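Long-range contacts in isomaltodextranase (Arthrobacter globiformis, PDB 5AWO), which hydrolyses (1->6)-alpha-D-glucosidic linkages in polysaccharides, releasing successive isomaltose units from the non-reducing chain ends: residues T474-A479 with V516-Q521; Y528-R533 with N604-D609. All coordinates share one frame; numbering follows the deposited sequence.

Contact 1. Residues T474-A479 with V516-Q521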
loop_
_atom_site.group_PDB
_atom_site.type_symbol
_atom_site.label_atom_id
_atom_site.label_comp_id
_atom_site.label_asym_id
_atom_site.label_seq_id
_atom_site.Cartn_x
_atom_site.Cartn_y
_atom_site.Cartn_z
ATOM N N THR A 474 14.867 -22.182 1.439
ATOM C CA THR A 474 14.441 -20.823 1.794
ATOM C C THR A 474 13.182 -20.898 2.657
ATOM O O THR A 474 12.151 -21.405 2.191
ATOM C CB THR A 474 14.130 -20.016 0.537
ATOM O OG1 THR A 474 15.202 -20.146 -0.408
ATOM C CG2 THR A 474 13.930 -18.536 0.881
ATOM N N ARG A 475 13.260 -20.370 3.883
ATOM C CA ARG A 475 12.104 -20.307 4.783
ATOM C C ARG A 475 11.409 -18.926 4.732
ATOM O O ARG A 475 12.063 -17.898 4.901
ATOM C CB ARG A 475 12.493 -20.609 6.230
ATOM C CG ARG A 475 11.333 -20.562 7.214
ATOM C CD ARG A 475 11.705 -20.839 8.632
ATOM N NE ARG A 475 12.176 -22.224 8.807
ATOM C CZ ARG A 475 12.549 -22.748 9.970
ATOM N NH1 ARG A 475 12.545 -22.043 11.103
ATOM N NH2 ARG A 475 12.975 -24.021 10.000
ATOM N N TYR A 476 10.090 -18.966 4.586
ATOM C CA TYR A 476 9.194 -17.800 4.622
ATOM C C TYR A 476 8.244 -17.907 5.807
ATOM O O TYR A 476 7.266 -18.647 5.751
ATOM C CB TYR A 476 8.393 -17.718 3.334
ATOM C CG TYR A 476 9.244 -17.625 2.114
ATOM C CD1 TYR A 476 9.800 -18.766 1.542
ATOM C CD2 TYR A 476 9.555 -16.388 1.537
ATOM C CE1 TYR A 476 10.587 -18.680 0.410
ATOM C CE2 TYR A 476 10.339 -16.291 0.404
ATOM C CZ TYR A 476 10.880 -17.437 -0.153
ATOM O OH TYR A 476 11.657 -17.311 -1.286
ATOM N N PRO A 477 8.501 -17.154 6.895
ATOM C CA PRO A 477 7.603 -17.124 8.034
ATOM C C PRO A 477 6.232 -16.522 7.717
ATOM O O PRO A 477 6.143 -15.465 7.098
ATOM C CB PRO A 477 8.344 -16.242 9.039
ATOM C CG PRO A 477 9.780 -16.412 8.667
ATOM C CD PRO A 477 9.743 -16.404 7.190
ATOM N N ALA A 478 5.159 -17.192 8.121
ATOM C CA ALA A 478 3.815 -16.732 7.770
ATOM C C ALA A 478 3.457 -15.435 8.486
ATOM O O ALA A 478 2.682 -14.627 7.949
ATOM C CB ALA A 478 2.782 -17.815 8.097
ATOM N N ALA A 479 4.022 -15.225 9.671
ATOM C CA ALA A 479 3.697 -14.045 10.493
ATOM C C ALA A 479 4.217 -12.747 9.873
ATOM O O ALA A 479 3.786 -11.679 10.300
ATOM C CB ALA A 479 4.211 -14.195 11.908
ATOM N N VAL A 516 -3.097 -16.712 3.050
ATOM C CA VAL A 516 -1.754 -16.145 3.226
ATOM C C VAL A 516 -1.058 -16.175 1.893
ATOM O O VAL A 516 -1.128 -17.167 1.151
ATOM C CB VAL A 516 -0.910 -16.926 4.249
ATOM C CG1 VAL A 516 0.481 -16.318 4.403
ATOM C CG2 VAL A 516 -1.612 -16.967 5.587
ATOM N N THR A 517 -0.391 -15.076 1.550
ATOM C CA THR A 517 0.334 -14.964 0.293
ATOM C C THR A 517 1.807 -14.685 0.535
ATOM O O THR A 517 2.174 -13.769 1.302
ATOM C CB THR A 517 -0.259 -13.868 -0.623
ATOM O OG1 THR A 517 -1.619 -14.213 -0.955
ATOM C CG2 THR A 517 0.534 -13.660 -1.876
ATOM N N PHE A 518 2.635 -15.462 -0.150
ATOM C CA PHE A 518 4.095 -15.364 -0.118
ATOM C C PHE A 518 4.586 -15.016 -1.506
ATOM O O PHE A 518 4.100 -15.558 -2.508
ATOM C CB PHE A 518 4.744 -16.705 0.267
ATOM C CG PHE A 518 4.313 -17.247 1.591
ATOM C CD1 PHE A 518 5.014 -16.942 2.752
ATOM C CD2 PHE A 518 3.236 -18.124 1.673
ATOM C CE1 PHE A 518 4.647 -17.468 3.970
ATOM C CE2 PHE A 518 2.858 -18.647 2.887
ATOM C CZ PHE A 518 3.553 -18.328 4.043
ATOM N N ALA A 519 5.583 -14.139 -1.589
ATOM C CA ALA A 519 6.281 -13.908 -2.826
ATOM C C ALA A 519 7.562 -14.700 -2.815
ATOM O O ALA A 519 8.328 -14.622 -1.878
ATOM C CB ALA A 519 6.597 -12.434 -2.998
ATOM N N VAL A 520 7.803 -15.448 -3.885
ATOM C CA VAL A 520 8.983 -16.299 -3.956
ATOM C C VAL A 520 9.653 -16.092 -5.313
ATOM O O VAL A 520 8.982 -15.964 -6.330
ATOM C CB VAL A 520 8.633 -17.802 -3.741
ATOM C CG1 VAL A 520 7.815 -18.010 -2.485
ATOM C CG2 VAL A 520 7.906 -18.375 -4.931
ATOM N N GLN A 521 10.980 -16.053 -5.301
ATOM C CA GLN A 521 11.774 -15.874 -6.517
ATOM C C GLN A 521 12.586 -17.160 -6.739
ATOM O O GLN A 521 13.237 -17.639 -5.811
ATOM C CB GLN A 521 12.693 -14.658 -6.370
ATOM C CG GLN A 521 13.284 -14.113 -7.670
ATOM C CD GLN A 521 12.407 -13.087 -8.379
ATOM O OE1 GLN A 521 11.377 -12.673 -7.862
ATOM N NE2 GLN A 521 12.812 -12.687 -9.582
#
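Y476 and F518 share a first torsion, CG anti to the carbonyl carbon and beside the backbone N (chi1 -58° in both), and CG1 of V520 takes the same position. With their CB atoms directed at the other strand, Y476 and F518 point into the same layer between the sheets. CD1 of F518 lies 3.5 Å from CB of Y476, so the phenyl ring packs beside the root of the tyrosine and leaves the phenol to run on toward V520. That valine crosses the tyrosine at about a right angle and sets CG1 over one ring face, 4.2 Å from the ring centroid and offset toward the rim; this is a CH-pi contact. Valine suits the spot because its branch sets one methyl, CG1, over part of the ring face. The backbone O of A519 comes obliquely to the same ring, 3.5 Å from CE2 of Y476. Tyrosine fits here by its double character: the ring packs in an apolar layer, while its OH hydrogen-bonds to the backbone O of P401. At the other end, A478 CB lies 4.2 Å from F518 CZ, and its small side chain lets the phenyl tip come close to the backbone. The strand axes are 8.8 Å apart, run at 151° to each other and share no hydrogen bond, as expected of facing layers in the beta-sandwich of a carbohydrate-binding module. Strand 473-477 pairs with strand 601-609, whose L603 and I606 also touch F518, whereas strand 515-522 lies in the other sheet between strands 585-592 and 482-484. Q399 of strand 395-399 touches Y476 and P477, joining the module to the neighbouring C-terminal beta-sandwich region.

Contact 2. Residues Y528-R533 with N604-D609; sequences YAIRYR and NWIELD
The guanidinium of R531 has two carboxylates at its edge, turned very differently against it: the plane of D609 is 35° away, that of E607 82°. Chi3 bends the chain so that the guanidinium reaches these acids on strand 604-609. D609 is gripped end-on, NH1 to OD2 at 2.9 Å in a nearly straight bond and NH2 to OD1 at 3.0 Å; OD1 also bonds to OG1 of T473. E607 is gripped side-on, its OE1 accepting from NE and, at 2.9 Å, from NH2 of R531 through the anti lone pair. Arginine suits the place because its flat edge serves both acids; an alanine here would probably cost the salt-bridge network and the charge balance at E607 and D609, though R531 and E607 also pair N to O in both directions. Further along, the aliphatic chain of R533 crosses W605, CB 3.5 Å from the centroid of the six-membered ring, and carries NH1 on to the O of G495. E607 OE2 lies over the opposite face, toward its rim, and W605 NE1 bonds to OD2 of D497. N604 and W605 both face R533 in a classic beta bulge. On the sheet's other side I530 CB meets L608 CD1 and Y532 CD2 meets I606 CG2, each pair 3.8 Å apart, giving an apolar inner face. Strand 526-535 continues to strand 574-582, and strand 601-609 to strand 473-477, whose R475 salt-bridges E607.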
loop_
_atom_site.group_PDB
_atom_site.type_symbol
_atom_site.label_atom_id
_atom_site.label_comp_id
_atom_site.label_asym_id
_atom_site.label_seq_id
_atom_site.Cartn_x
_atom_site.Cartn_y
_atom_site.Cartn_z
ATOM N N TYR A 528 9.284 -27.508 -8.083
ATOM C CA TYR A 528 10.132 -27.318 -6.890
ATOM C C TYR A 528 9.504 -27.970 -5.639
ATOM O O TYR A 528 8.277 -28.064 -5.534
ATOM C CB TYR A 528 10.375 -25.801 -6.625
ATOM C CG TYR A 528 11.046 -25.017 -7.754
ATOM C CD1 TYR A 528 10.329 -24.607 -8.853
ATOM C CD2 TYR A 528 12.401 -24.668 -7.705
ATOM C CE1 TYR A 528 10.921 -23.891 -9.875
ATOM C CE2 TYR A 528 13.014 -23.951 -8.728
ATOM C CZ TYR A 528 12.261 -23.561 -9.825
ATOM O OH TYR A 528 12.811 -22.836 -10.887
ATOM N N ALA A 529 10.349 -28.383 -4.693
ATOM C CA ALA A 529 9.932 -29.010 -3.417
ATOM C C ALA A 529 9.520 -28.026 -2.290
ATOM O O ALA A 529 10.338 -27.223 -1.819
ATOM C CB ALA A 529 11.034 -29.903 -2.901
ATOM N N ILE A 530 8.283 -28.146 -1.809
ATOM C CA ILE A 530 7.756 -27.234 -0.777
ATOM C C ILE A 530 7.394 -27.948 0.527
ATOM O O ILE A 530 6.951 -29.097 0.504
ATOM C CB ILE A 530 6.546 -26.441 -1.304
ATOM C CG1 ILE A 530 6.009 -25.481 -0.235
ATOM C CG2 ILE A 530 5.418 -27.366 -1.776
ATOM C CD1 ILE A 530 5.155 -24.382 -0.815
ATOM N N ARG A 531 7.574 -27.259 1.658
ATOM C CA ARG A 531 7.177 -27.754 2.974
ATOM C C ARG A 531 6.314 -26.724 3.706
ATOM O O ARG A 531 6.512 -25.522 3.524
ATOM C CB ARG A 531 8.403 -28.118 3.817
ATOM C CG ARG A 531 9.149 -29.367 3.339
ATOM C CD ARG A 531 10.380 -29.674 4.186
ATOM N NE ARG A 531 11.427 -28.654 4.071
ATOM C CZ ARG A 531 12.216 -28.469 3.010
ATOM N NH1 ARG A 531 12.122 -29.243 1.924
ATOM N NH2 ARG A 531 13.121 -27.488 3.035
ATOM N N TYR A 532 5.387 -27.198 4.534
ATOM C CA TYR A 532 4.460 -26.352 5.293
ATOM C C TYR A 532 4.494 -26.753 6.769
ATOM O O TYR A 532 4.093 -27.876 7.114
ATOM C CB TYR A 532 3.018 -26.529 4.779
ATOM C CG TYR A 532 2.792 -26.482 3.289
ATOM C CD1 TYR A 532 2.982 -27.617 2.485
ATOM C CD2 TYR A 532 2.293 -25.335 2.666
ATOM C CE1 TYR A 532 2.736 -27.576 1.126
ATOM C CE2 TYR A 532 2.057 -25.282 1.301
ATOM C CZ TYR A 532 2.268 -26.408 0.517
ATOM O OH TYR A 532 2.019 -26.327 -0.837
ATOM N N ARG A 533 4.982 -25.885 7.656
ATOM C CA ARG A 533 4.920 -26.177 9.082
ATOM C C ARG A 533 3.600 -25.660 9.616
ATOM O O ARG A 533 3.282 -24.467 9.461
ATOM C CB ARG A 533 6.101 -25.599 9.883
ATOM C CG ARG A 533 6.173 -26.132 11.306
ATOM C CD ARG A 533 7.466 -25.775 12.023
ATOM N NE ARG A 533 7.653 -26.562 13.249
ATOM C CZ ARG A 533 7.479 -26.142 14.500
ATOM N NH1 ARG A 533 7.117 -24.891 14.780
ATOM N NH2 ARG A 533 7.698 -26.968 15.511
ATOM N N ASN A 604 2.727 -21.852 10.357
ATOM C CA ASN A 604 3.949 -21.216 10.860
ATOM C C ASN A 604 4.841 -20.704 9.748
ATOM O O ASN A 604 5.276 -19.547 9.783
ATOM C CB ASN A 604 4.716 -22.217 11.715
ATOM C CG ASN A 604 5.764 -21.569 12.598
ATOM O OD1 ASN A 604 5.838 -20.331 12.774
ATOM N ND2 ASN A 604 6.562 -22.397 13.184
ATOM N N TRP A 605 5.132 -21.529 8.751
ATOM C CA TRP A 605 5.981 -21.138 7.655
ATOM C C TRP A 605 5.846 -22.050 6.467
ATOM O O TRP A 605 5.256 -23.140 6.589
ATOM C CB TRP A 605 7.451 -21.020 8.087
ATOM C CG TRP A 605 8.127 -22.181 8.850
ATOM C CD1 TRP A 605 8.543 -22.150 10.127
ATOM C CD2 TRP A 605 8.536 -23.470 8.331
ATOM N NE1 TRP A 605 9.181 -23.336 10.474
ATOM C CE2 TRP A 605 9.183 -24.155 9.380
ATOM C CE3 TRP A 605 8.419 -24.101 7.090
ATOM C CZ2 TRP A 605 9.694 -25.458 9.227
ATOM C CZ3 TRP A 605 8.930 -25.402 6.944
ATOM C CH2 TRP A 605 9.556 -26.049 8.008
ATOM N N ILE A 606 6.305 -21.593 5.315
ATOM C CA ILE A 606 6.620 -22.478 4.202
ATOM C C ILE A 606 8.132 -22.474 3.962
ATOM O O ILE A 606 8.840 -21.525 4.326
ATOM C CB ILE A 606 5.856 -22.155 2.893
ATOM C CG1 ILE A 606 6.300 -20.816 2.285
ATOM C CG2 ILE A 606 4.350 -22.166 3.126
ATOM C CD1 ILE A 606 5.782 -20.615 0.887
ATOM N N GLU A 607 8.625 -23.560 3.381
ATOM C CA GLU A 607 10.008 -23.659 2.932
ATOM C C GLU A 607 10.040 -24.126 1.501
ATOM O O GLU A 607 9.241 -24.992 1.107
ATOM C CB GLU A 607 10.806 -24.606 3.814
ATOM C CG GLU A 607 11.389 -23.937 5.033
ATOM C CD GLU A 607 12.256 -24.852 5.854
ATOM O OE1 GLU A 607 12.510 -26.003 5.393
ATOM O OE2 GLU A 607 12.686 -24.422 6.943
ATOM N N LEU A 608 10.921 -23.525 0.711
ATOM C CA LEU A 608 11.162 -23.950 -0.656
ATOM C C LEU A 608 12.615 -24.363 -0.781
ATOM O O LEU A 608 13.490 -23.827 -0.085
ATOM C CB LEU A 608 10.867 -22.831 -1.651
ATOM C CG LEU A 608 9.418 -22.561 -2.029
ATOM C CD1 LEU A 608 8.840 -23.743 -2.809
ATOM C CD2 LEU A 608 8.577 -22.240 -0.800
ATOM N N ASP A 609 12.860 -25.336 -1.662
ATOM C CA ASP A 609 14.208 -25.713 -2.077
ATOM C C ASP A 609 14.375 -25.303 -3.528
ATOM O O ASP A 609 13.922 -26.001 -4.430
ATOM C CB ASP A 609 14.416 -27.222 -1.932
ATOM C CG ASP A 609 14.267 -27.706 -0.506
ATOM O OD1 ASP A 609 14.487 -26.923 0.446
ATOM O OD2 ASP A 609 13.934 -28.887 -0.330
HETATM O O HOH W 1 13.089 -28.325 -5.575
#

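In the fold
Contact 1 and contact 2 lie in the same CBM35-type beta-sandwich, their centres 9 Å apart, well away from the probable catalytic residues D201 (nucleophile) and D262 (proton donor). They come in series along the chain, and strand 515-522 is followed directly by strand 526-535, which crosses to the other sheet. The sheet holding 473-477, 526-535 and 601-609 joins the two: strand 473-477 of contact 1 lies beside strand 601-609 of contact 2, with T474 N 2.6 Å from L608 O in a probable hydrogen bond. Contact 1 thus packs one sheet on the other, while contact 2 binds strands within one sheet. The pairing of the module's first and last strands lies between the contacts and connects them.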